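Local coordinates for protein beta-agarase (Persicobacter, PDB 6AII) that cleaves agarose as a GH16-family beta-agarase, releasing neoagarobiose and probably hydrolysing beta-1,4 linkages of the polysaccharide, at residues M1-Q4 and D5-I9; G112-Q115 and Y116-V120; Y231-G235 and K236-T240. All blocks are in the same frame, centred on the assembly; numbering follows the deposited sequence.

Contact 1: residues M1-Q4 and D5-I9; sequences MQAQ and DWAGI. With CA (calcium ion), chain B.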
loop_
_atom_site.group_PDB
_atom_site.type_symbol
_atom_site.label_atom_id
_atom_site.label_comp_id
_atom_site.label_asym_id
_atom_site.label_seq_id
_atom_site.Cartn_x
_atom_site.Cartn_y
_atom_site.Cartn_z
ATOM N N MET A 1 -29.882 3.467 -9.437
ATOM C CA MET A 1 -28.385 3.513 -9.307
ATOM C C MET A 1 -27.780 2.359 -10.125
ATOM O O MET A 1 -28.197 1.200 -9.997
ATOM C CB MET A 1 -27.948 3.382 -7.838
ATOM C CG MET A 1 -26.700 4.204 -7.513
ATOM S SD MET A 1 -25.636 3.488 -6.195
ATOM C CE MET A 1 -24.362 4.747 -6.043
ATOM N N GLN A 2 -26.772 2.680 -10.916
ATOM C CA GLN A 2 -26.087 1.647 -11.673
ATOM C C GLN A 2 -25.212 0.835 -10.689
ATOM O O GLN A 2 -24.839 1.365 -9.624
ATOM C CB GLN A 2 -25.340 2.247 -12.878
ATOM C CG GLN A 2 -23.851 2.450 -12.665
ATOM C CD GLN A 2 -23.222 3.144 -13.848
ATOM O OE1 GLN A 2 -23.848 3.994 -14.481
ATOM N NE2 GLN A 2 -21.975 2.798 -14.139
ATOM N N ALA A 3 -25.010 -0.448 -11.017
ATOM C CA ALA A 3 -24.062 -1.382 -10.290
ATOM C C ALA A 3 -22.720 -0.655 -10.174
ATOM O O ALA A 3 -22.321 0.043 -11.116
ATOM C CB ALA A 3 -23.939 -2.681 -11.088
ATOM N N GLN A 4 -22.029 -0.867 -9.056
ATOM C CA GLN A 4 -20.684 -0.221 -8.889
ATOM C C GLN A 4 -19.667 -0.973 -9.730
ATOM O O GLN A 4 -19.922 -2.060 -10.262
ATOM C CB GLN A 4 -20.398 -0.259 -7.392
ATOM C CG GLN A 4 -21.526 0.499 -6.689
ATOM C CD GLN A 4 -21.232 1.043 -5.323
ATOM O OE1 GLN A 4 -20.740 2.159 -5.155
ATOM N NE2 GLN A 4 -21.646 0.263 -4.348
ATOM N N ASP A 5 -18.452 -0.373 -9.815
ATOM C CA ASP A 5 -17.447 -0.934 -10.699
ATOM C C ASP A 5 -17.079 -2.369 -10.294
ATOM O O ASP A 5 -16.649 -3.137 -11.125
ATOM C CB ASP A 5 -16.179 -0.093 -10.721
ATOM C CG ASP A 5 -16.251 1.213 -11.486
ATOM O OD1 ASP A 5 -17.235 1.458 -12.222
ATOM O OD2 ASP A 5 -15.318 1.990 -11.307
ATOM N N TRP A 6 -17.104 -2.682 -9.017
ATOM C CA TRP A 6 -16.703 -3.996 -8.520
ATOM C C TRP A 6 -17.867 -4.988 -8.574
ATOM O O TRP A 6 -17.738 -6.102 -8.093
ATOM C CB TRP A 6 -16.179 -3.894 -7.075
ATOM C CG TRP A 6 -17.135 -3.188 -6.172
ATOM C CD1 TRP A 6 -18.288 -3.677 -5.656
ATOM C CD2 TRP A 6 -16.996 -1.866 -5.654
ATOM N NE1 TRP A 6 -18.872 -2.780 -4.819
ATOM C CE2 TRP A 6 -18.125 -1.627 -4.840
ATOM C CE3 TRP A 6 -16.049 -0.854 -5.824
ATOM C CZ2 TRP A 6 -18.289 -0.430 -4.174
ATOM C CZ3 TRP A 6 -16.220 0.331 -5.165
ATOM C CH2 TRP A 6 -17.338 0.540 -4.348
ATOM N N ALA A 7 -19.020 -4.563 -9.054
ATOM C CA ALA A 7 -20.180 -5.490 -8.969
ATOM C C ALA A 7 -19.892 -6.710 -9.830
ATOM O O ALA A 7 -19.279 -6.599 -10.849
ATOM C CB ALA A 7 -21.443 -4.815 -9.396
ATOM N N GLY A 8 -20.293 -7.862 -9.329
ATOM C CA GLY A 8 -20.024 -9.080 -10.027
ATOM C C GLY A 8 -18.626 -9.617 -9.773
ATOM O O GLY A 8 -18.297 -10.685 -10.264
ATOM N N ILE A 9 -17.767 -8.897 -9.029
ATOM C CA ILE A 9 -16.456 -9.404 -8.671
ATOM C C ILE A 9 -16.580 -9.891 -7.225
ATOM O O ILE A 9 -16.788 -9.093 -6.314
ATOM C CB ILE A 9 -15.361 -8.337 -8.807
ATOM C CG1 ILE A 9 -15.340 -7.697 -10.205
ATOM C CG2 ILE A 9 -13.966 -8.844 -8.358
ATOM C CD1 ILE A 9 -14.361 -6.575 -10.310
HETATM CA CA CA B . -13.666 3.562 -11.435
HETATM O O HOH W 1 -19.947 1.228 -12.640
HETATM O O HOH W 2 -14.080 3.158 -13.883
#
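One ordered water is gripped by three groups that bring Q2 and A3 together with D5. It receives the amide of Q2 through NE2, gives a hydrogen to the backbone A3 O at 3.1 Å, and gives the other to D5 OD1 at 2.8 Å. That last bond leaves the carboxylate's second oxygen for the metal: D5 OD2 binds the calcium ion at 2.3 Å. D30 O, N32 OD1, G74 O, D316 OD1 and a further water also bind the ion, so the metal ties this N-terminal loop to strand 312-325, which carries D316. The water and the ion, each holding one carboxylate oxygen, together fix the rotation of the D5 side chain.

Around D5 the chain folds into a type I beta turn from Q4 to A7, overlapped by a type II turn from W6 to I9. The first is closed by A7 N on Q4 O, 2.9 Å long and fairly straight at 160°, although the donor sits well above the carbonyl plane. The methyls of A3 and A7 meet beside it, CB to CB at 3.7 Å.

Q4 and W6 run side by side in the same direction. Q4 CB lies over one face of the indole, 4.0 Å from the centroid of the five-membered ring, a CH-pi contact. Farther out, Q4 NE2 comes to 3.4 Å from W6 CZ2, the amide plane turned 52° from the ring. W6 reaches this place because its CG stands between backbone N and carbonyl carbon (chi1 52°); the indole then packs on L23, R319 and Y321.

Contact 2: residues G112-Q115 and Y116-V120; sequences GHVQ and YPVFV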
loop_
_atom_site.group_PDB
_atom_site.type_symbol
_atom_site.label_atom_id
_atom_site.label_comp_id
_atom_site.label_asym_id
_atom_site.label_seq_id
_atom_site.Cartn_x
_atom_site.Cartn_y
_atom_site.Cartn_z
ATOM N N GLY A 112 -12.243 7.934 7.214
ATOM C CA GLY A 112 -12.728 6.858 8.024
ATOM C C GLY A 112 -11.655 5.875 8.453
ATOM O O GLY A 112 -10.454 6.022 8.082
ATOM N N HIS A 113 -12.106 4.934 9.291
ATOM C CA HIS A 113 -11.303 3.891 9.803
ATOM C C HIS A 113 -11.893 2.515 9.481
ATOM O O HIS A 113 -13.119 2.333 9.320
ATOM C CB HIS A 113 -11.118 3.966 11.335
ATOM C CG HIS A 113 -10.380 5.164 11.797
ATOM N ND1 HIS A 113 -10.966 6.423 11.849
ATOM C CD2 HIS A 113 -9.142 5.297 12.317
ATOM C CE1 HIS A 113 -10.068 7.301 12.311
ATOM N NE2 HIS A 113 -8.951 6.621 12.632
ATOM N N VAL A 114 -11.018 1.518 9.501
ATOM C CA VAL A 114 -11.454 0.137 9.550
ATOM C C VAL A 114 -10.882 -0.556 10.784
ATOM O O VAL A 114 -9.879 -0.123 11.346
ATOM C CB VAL A 114 -11.065 -0.617 8.268
ATOM C CG1 VAL A 114 -11.610 0.067 7.026
ATOM C CG2 VAL A 114 -9.580 -0.746 8.143
ATOM N N GLN A 115 -11.552 -1.621 11.190
ATOM C CA GLN A 115 -11.120 -2.485 12.275
ATOM C C GLN A 115 -11.595 -3.900 12.002
ATOM O O GLN A 115 -12.711 -4.113 11.406
ATOM C CB GLN A 115 -11.696 -1.948 13.603
ATOM C CG GLN A 115 -11.347 -2.791 14.796
ATOM C CD GLN A 115 -11.827 -2.135 16.071
ATOM O OE1 GLN A 115 -12.987 -1.711 16.153
ATOM N NE2 GLN A 115 -10.938 -2.071 17.051
ATOM N N TYR A 116 -10.850 -4.877 12.477
ATOM C CA TYR A 116 -11.186 -6.259 12.278
ATOM C C TYR A 116 -12.593 -6.511 12.845
ATOM O O TYR A 116 -12.942 -5.844 13.825
ATOM C CB TYR A 116 -10.230 -7.206 13.006
ATOM C CG TYR A 116 -10.365 -7.257 14.510
ATOM C CD1 TYR A 116 -9.763 -6.304 15.286
ATOM C CD2 TYR A 116 -11.227 -8.159 15.104
ATOM C CE1 TYR A 116 -9.957 -6.273 16.662
ATOM C CE2 TYR A 116 -11.437 -8.130 16.476
ATOM C CZ TYR A 116 -10.793 -7.194 17.241
ATOM O OH TYR A 116 -10.943 -7.135 18.623
ATOM N N PRO A 117 -13.305 -7.476 12.327
ATOM C CA PRO A 117 -13.119 -8.220 11.077
ATOM C C PRO A 117 -13.458 -7.327 9.871
ATOM O O PRO A 117 -14.549 -6.678 9.736
ATOM C CB PRO A 117 -14.025 -9.465 11.168
ATOM C CG PRO A 117 -15.167 -8.990 12.041
ATOM C CD PRO A 117 -14.619 -7.871 12.911
ATOM N N VAL A 118 -12.519 -7.213 8.923
ATOM C CA VAL A 118 -12.762 -6.345 7.772
ATOM C C VAL A 118 -11.922 -6.799 6.572
ATOM O O VAL A 118 -10.807 -7.243 6.759
ATOM C CB VAL A 118 -12.431 -4.900 8.115
ATOM C CG1 VAL A 118 -10.977 -4.729 8.518
ATOM C CG2 VAL A 118 -12.811 -3.919 7.018
ATOM N N PHE A 119 -12.493 -6.672 5.402
ATOM C CA PHE A 119 -11.792 -6.969 4.141
ATOM C C PHE A 119 -11.618 -5.632 3.417
ATOM O O PHE A 119 -12.633 -4.876 3.171
ATOM C CB PHE A 119 -12.554 -7.993 3.306
ATOM C CG PHE A 119 -11.901 -8.221 1.966
ATOM C CD1 PHE A 119 -10.844 -9.103 1.846
ATOM C CD2 PHE A 119 -12.402 -7.633 0.811
ATOM C CE1 PHE A 119 -10.245 -9.317 0.611
ATOM C CE2 PHE A 119 -11.797 -7.861 -0.425
ATOM C CZ PHE A 119 -10.733 -8.699 -0.525
ATOM N N VAL A 120 -10.366 -5.289 3.002
ATOM C CA VAL A 120 -10.077 -4.037 2.338
ATOM C C VAL A 120 -9.385 -4.373 1.004
ATOM O O VAL A 120 -8.379 -5.084 1.073
ATOM C CB VAL A 120 -9.137 -3.158 3.191
ATOM C CG1 VAL A 120 -8.760 -1.870 2.473
ATOM C CG2 VAL A 120 -9.770 -2.877 4.563
#
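V114 meets V118 and V120 in a small apolar cluster where the chain doubles back on itself. The branches of V114 and V118 cross at about a right angle, V114 CB coming to 3.9 Å from V118 CG2. A methyl-to-methyl contact, V114 CG2 to V120 CG2 at 4.2 Å, brings in the next inward-facing valine of the strand. V118 can offer CG2 to V114 because that methyl is anti to its backbone N, while chi1 of 60° puts CG1 between N and the carbonyl carbon.

Both V118 CB and V118 CG1 press on the carbonyl of Q115, CG1 lying 3.4 Å from Q115 O. On the outer side of the bend, Q115 CG comes 3.9 Å from Y116 CD1, approaching the ring obliquely.

The polar groups do not bond between the two segments. Q115 O and Y116 O stand 3.0 Å apart as two acceptors, and Y116 N is buried with no partner in the model. The Q115 amide has its partner elsewhere: the extended side chain carries NE2 to T277 O. The peptide between Y116 and P117 is cis, which probably sharpens the bend.

The bend carries the chain from one sheet of the GH16 jelly-roll sandwich to the other. Before it, V114 is hydrogen-bonded through its backbone to M280, at the start of strand 280-287; after it, V118 and V120 pair with W223 and V221 of strand 217-225, and F119 pairs with Y321 of strand 312-325. M137 of strand 132-139 packs on V114 and V120, and V320 on V114 and V118, so the valines sit between the two layers.

Contact 3: residues Y231-G235 and K236-T240; sequences YYING and KWVRT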
loop_
_atom_site.group_PDB
_atom_site.type_symbol
_atom_site.label_atom_id
_atom_site.label_comp_id
_atom_site.label_asym_id
_atom_site.label_seq_id
_atom_site.Cartn_x
_atom_site.Cartn_y
_atom_site.Cartn_z
ATOM N N TYR A 231 -3.938 -12.278 2.647
ATOM C CA TYR A 231 -3.733 -11.360 1.470
ATOM C C TYR A 231 -4.171 -12.043 0.164
ATOM O O TYR A 231 -3.993 -13.261 -0.033
ATOM C CB TYR A 231 -2.234 -11.054 1.367
ATOM C CG TYR A 231 -1.673 -10.282 2.519
ATOM C CD1 TYR A 231 -1.250 -10.960 3.652
ATOM C CD2 TYR A 231 -1.517 -8.907 2.490
ATOM C CE1 TYR A 231 -0.715 -10.295 4.747
ATOM C CE2 TYR A 231 -1.010 -8.221 3.602
ATOM C CZ TYR A 231 -0.585 -8.927 4.709
ATOM O OH TYR A 231 -0.054 -8.251 5.768
ATOM N N TYR A 232 -4.747 -11.220 -0.738
ATOM C CA TYR A 232 -5.313 -11.632 -1.979
ATOM C C TYR A 232 -4.796 -10.715 -3.079
ATOM O O TYR A 232 -4.860 -9.492 -2.971
ATOM C CB TYR A 232 -6.844 -11.493 -1.938
ATOM C CG TYR A 232 -7.439 -12.443 -0.933
ATOM C CD1 TYR A 232 -7.476 -12.138 0.429
ATOM C CD2 TYR A 232 -7.900 -13.660 -1.338
ATOM C CE1 TYR A 232 -7.958 -13.062 1.359
ATOM C CE2 TYR A 232 -8.367 -14.595 -0.426
ATOM C CZ TYR A 232 -8.377 -14.301 0.917
ATOM O OH TYR A 232 -8.889 -15.254 1.766
ATOM N N ILE A 233 -4.282 -11.304 -4.183
ATOM C CA ILE A 233 -3.834 -10.572 -5.340
ATOM C C ILE A 233 -4.662 -11.061 -6.532
ATOM O O ILE A 233 -4.705 -12.277 -6.836
ATOM C CB ILE A 233 -2.310 -10.739 -5.563
ATOM C CG1 ILE A 233 -1.546 -10.093 -4.408
ATOM C CG2 ILE A 233 -1.920 -10.144 -6.908
ATOM C CD1 ILE A 233 -0.061 -10.317 -4.425
ATOM N N ASN A 234 -5.316 -10.126 -7.248
ATOM C CA ASN A 234 -6.082 -10.452 -8.405
ATOM C C ASN A 234 -7.120 -11.526 -8.115
ATOM O O ASN A 234 -7.408 -12.391 -8.935
ATOM C CB ASN A 234 -5.209 -10.754 -9.605
ATOM C CG ASN A 234 -4.478 -9.541 -10.113
ATOM O OD1 ASN A 234 -4.895 -8.403 -9.884
ATOM N ND2 ASN A 234 -3.368 -9.786 -10.825
ATOM N N GLY A 235 -7.710 -11.434 -6.938
ATOM C CA GLY A 235 -8.809 -12.293 -6.557
ATOM C C GLY A 235 -8.386 -13.650 -6.024
ATOM O O GLY A 235 -9.246 -14.483 -5.792
ATOM N N LYS A 236 -7.085 -13.939 -5.929
ATOM C CA LYS A 236 -6.573 -15.209 -5.520
ATOM C C LYS A 236 -5.831 -15.058 -4.203
ATOM O O LYS A 236 -5.014 -14.175 -3.996
ATOM C CB LYS A 236 -5.664 -15.832 -6.595
ATOM C CG LYS A 236 -6.471 -16.159 -7.852
ATOM C CD LYS A 236 -5.674 -16.724 -9.010
ATOM C CE LYS A 236 -4.701 -15.723 -9.614
ATOM N NZ LYS A 236 -5.390 -14.694 -10.440
ATOM N N TRP A 237 -6.100 -16.005 -3.330
ATOM C CA TRP A 237 -5.348 -16.093 -2.057
ATOM C C TRP A 237 -3.847 -16.250 -2.300
ATOM O O TRP A 237 -3.457 -17.070 -3.157
ATOM C CB TRP A 237 -5.868 -17.240 -1.182
ATOM C CG TRP A 237 -5.043 -17.467 0.055
ATOM C CD1 TRP A 237 -5.157 -16.790 1.234
ATOM C CD2 TRP A 237 -3.877 -18.304 0.222
ATOM N NE1 TRP A 237 -4.231 -17.211 2.145
ATOM C CE2 TRP A 237 -3.434 -18.151 1.552
ATOM C CE3 TRP A 237 -3.203 -19.218 -0.598
ATOM C CZ2 TRP A 237 -2.302 -18.818 2.045
ATOM C CZ3 TRP A 237 -2.111 -19.882 -0.111
ATOM C CH2 TRP A 237 -1.681 -19.687 1.189
ATOM N N VAL A 238 -2.994 -15.498 -1.604
ATOM C CA VAL A 238 -1.547 -15.711 -1.697
ATOM C C VAL A 238 -0.884 -15.913 -0.334
ATOM O O VAL A 238 0.273 -16.427 -0.337
ATOM C CB VAL A 238 -0.841 -14.595 -2.499
ATOM C CG1 VAL A 238 -1.338 -14.560 -3.942
ATOM C CG2 VAL A 238 -0.981 -13.255 -1.787
ATOM N N ARG A 239 -1.471 -15.496 0.813
ATOM C CA ARG A 239 -0.665 -15.538 2.030
ATOM C C ARG A 239 -1.604 -15.425 3.219
ATOM O O ARG A 239 -2.580 -14.627 3.170
ATOM C CB ARG A 239 0.279 -14.331 2.086
ATOM C CG ARG A 239 1.187 -14.215 3.312
ATOM C CD ARG A 239 2.252 -13.159 3.058
ATOM N NE ARG A 239 3.236 -13.160 4.140
ATOM C CZ ARG A 239 4.198 -14.062 4.331
ATOM N NH1 ARG A 239 4.443 -14.993 3.415
ATOM N NH2 ARG A 239 4.951 -13.950 5.425
ATOM N N THR A 240 -1.318 -16.186 4.261
ATOM C CA THR A 240 -2.050 -16.068 5.560
ATOM C C THR A 240 -1.002 -16.041 6.678
ATOM O O THR A 240 -0.037 -16.824 6.646
ATOM C CB THR A 240 -2.950 -17.274 5.810
ATOM O OG1 THR A 240 -4.043 -17.165 4.887
ATOM C CG2 THR A 240 -3.496 -17.293 7.227
#
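The indole of W237 turns its edge toward the face of Y232, an edge-to-face pair with the Y232 ring and the five-membered ring centroids 5.6 Å apart and the planes at 75°. Y232 CE2 also rests against W237 CB at 3.7 Å. R239 N lies over one face of the indole, while T240 CB sits at its edge; W237 NE1 is held by T240 OG1 at 2.7 Å. R239 O lies at the edge of the Y231 ring, and the extended stem of R239 (chi1 179°) runs alongside Y231 CD1. Were Y232 replaced by an alanine, the W237 edge would probably lose the ring face it meets, and E230 its hydroxyl partner.

The backbone is a hairpin closed by a type I' turn from I233 to K236. V238 and R239 both face Y231, a classic beta bulge: Y231 O takes V238 N at 2.9 Å and R239 N only weakly, while Y231 N bonds R239 O at 2.8 Å.

The hairpin lies between strands 217-225 and 245-249 of one sheet. Y231, I233, V238 and R239 pack on strand 173-181 of the other; Y232 meets P12 and A13 of the N-terminal loop.

In the fold
Contact 1 is at the surface, its centre about 23 Å from the centre of the chain, whereas the centres of contacts 2 and 3, partly buried, lie about 15 and 14 Å from it. Their chemistry follows: metal, water and a turn bond in contact 1, valine methyls in contact 2, backbone pairing with aromatic rings in contact 3. Contacts 2 and 3 belong to the same antiparallel sheet, with strand 217-225 between their strands, and touch where F119 CE1 lies 4.0 Å from Y232 CD1. Contact 1 touches neither, but its W6 packs on strand 312-325, the strand that also pairs with 118-125 of contact 2.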